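Local atomic coordinates of CrmK (Actinoalloteichus sp. WH1-2216-6, PDB entry 5I1V), a protein that is a flavoenzyme oxidase with covalently bound FAD, involved in recycling shunt products in caerulomycin biosynthesis. Residues Leu182-Ala185 with His186-Gly189. Sequence-based numbering, arbitrary orientation.
Sequences LWWA and HTGG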
loop_
_atom_site.group_PDB
_atom_site.type_symbol
_atom_site.label_atom_id
_atom_site.label_comp_id
_atom_site.label_asym_id
_atom_site.label_seq_id
_atom_site.Cartn_x
_atom_site.Cartn_y
_atom_site.Cartn_z
ATOM N N LEU A 182 33.051 -9.328 -2.898
ATOM C CA LEU A 182 32.048 -8.275 -2.766
ATOM C C LEU A 182 30.630 -8.786 -3.012
ATOM O O LEU A 182 29.682 -8.427 -2.275
ATOM C CB LEU A 182 32.350 -7.093 -3.702
ATOM C CG LEU A 182 31.605 -5.803 -3.455
ATOM C CD1 LEU A 182 31.773 -5.381 -1.997
ATOM C CD2 LEU A 182 32.101 -4.724 -4.412
ATOM N N TRP A 183 30.469 -9.634 -4.026
ATOM C CA TRP A 183 29.168 -10.246 -4.304
ATOM C C TRP A 183 28.759 -11.081 -3.107
ATOM O O TRP A 183 27.625 -10.984 -2.622
ATOM C CB TRP A 183 29.185 -11.076 -5.587
ATOM C CG TRP A 183 27.979 -11.963 -5.708
ATOM C CD1 TRP A 183 26.786 -11.653 -6.259
ATOM C CD2 TRP A 183 27.864 -13.284 -5.203
ATOM N NE1 TRP A 183 25.929 -12.696 -6.143
ATOM C CE2 TRP A 183 26.563 -13.717 -5.477
ATOM C CE3 TRP A 183 28.747 -14.139 -4.524
ATOM C CZ2 TRP A 183 26.121 -15.000 -5.174
ATOM C CZ3 TRP A 183 28.307 -15.376 -4.164
ATOM C CH2 TRP A 183 27.000 -15.814 -4.493
ATOM N N TRP A 184 29.689 -11.871 -2.569
ATOM C CA TRP A 184 29.351 -12.754 -1.479
ATOM C C TRP A 184 28.913 -12.010 -0.227
ATOM O O TRP A 184 28.015 -12.445 0.475
ATOM C CB TRP A 184 30.537 -13.665 -1.163
ATOM C CG TRP A 184 30.290 -14.699 -0.097
ATOM C CD1 TRP A 184 29.794 -15.965 -0.287
ATOM C CD2 TRP A 184 30.567 -14.599 1.304
ATOM N NE1 TRP A 184 29.750 -16.641 0.892
ATOM C CE2 TRP A 184 30.216 -15.839 1.890
ATOM C CE3 TRP A 184 31.065 -13.590 2.119
ATOM C CZ2 TRP A 184 30.370 -16.101 3.250
ATOM C CZ3 TRP A 184 31.228 -13.854 3.463
ATOM C CH2 TRP A 184 30.872 -15.109 4.020
ATOM N N ALA A 185 29.585 -10.895 0.044
ATOM C CA ALA A 185 29.227 -10.035 1.165
ATOM C C ALA A 185 27.791 -9.513 1.099
ATOM O O ALA A 185 27.156 -9.313 2.101
ATOM C CB ALA A 185 30.175 -8.884 1.261
ATOM N N HIS A 186 27.297 -9.328 -0.103
ATOM C CA HIS A 186 25.906 -8.923 -0.315
ATOM C C HIS A 186 24.891 -10.046 -0.320
ATOM O O HIS A 186 23.734 -9.829 -0.692
ATOM C CB HIS A 186 25.827 -8.114 -1.590
ATOM C CG HIS A 186 26.449 -6.764 -1.453
ATOM N ND1 HIS A 186 27.803 -6.541 -1.589
ATOM C CD2 HIS A 186 25.902 -5.569 -1.144
ATOM C CE1 HIS A 186 28.057 -5.264 -1.368
ATOM N NE2 HIS A 186 26.921 -4.661 -1.077
ATOM N N THR A 187 25.276 -11.245 0.101
ATOM C CA THR A 187 24.346 -12.342 0.168
ATOM C C THR A 187 24.099 -12.667 1.633
ATOM O O THR A 187 23.964 -13.827 2.000
ATOM C CB THR A 187 24.806 -13.623 -0.539
ATOM O OG1 THR A 187 26.009 -14.126 0.079
ATOM C CG2 THR A 187 25.070 -13.372 -2.033
ATOM N N GLY A 188 24.026 -11.635 2.440
ATOM C CA GLY A 188 23.774 -11.787 3.853
ATOM C C GLY A 188 24.509 -10.842 4.755
ATOM O O GLY A 188 24.182 -10.785 5.950
ATOM N N GLY A 189 25.476 -10.089 4.237
ATOM C CA GLY A 189 26.255 -9.192 5.091
ATOM C C GLY A 189 25.478 -8.004 5.659
ATOM O O GLY A 189 25.806 -7.449 6.721
#
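H186 and T187 turn back on L182, W183 and W184 in a local, buried contact at the C-terminal end of helix 180-185, where the chain enters the loop before strand 196-202. H186 ND1 donates an almost straight bond (178°) to L182 O at 2.7 Å; the acceptor lies in the imidazole plane, which fixes the ring's rotation. With CG beside its own backbone N (chi1 -71°), the ring runs alongside L182, and CE1 rests 3.8 Å from L182 CD1. The backbone N of H186 adds weak bonds to L182 O and W183 O. W184 O is gripped twice, by T187 OG1 at 2.6 Å and by T187 N at 3.0 Å, the amide approaching from above the carbonyl plane; OG1 is also hydrogen-bonded to A393 N. T187 CG2 sits over one face of W183, 3.9 Å from the six-membered ring centroid in a CH-pi contact, while W183 NE1 is hydrogen-bonded to L152 O. G189 N donates to A185 O at 2.8 Å, closing the turn through H186, T187 and G188, whose positive phi (143°) suits glycine. H186 also meets F194 and packs close to I197, an FAD-binding residue. This is a helix end running into a glycine-rich loop beside the FAD site.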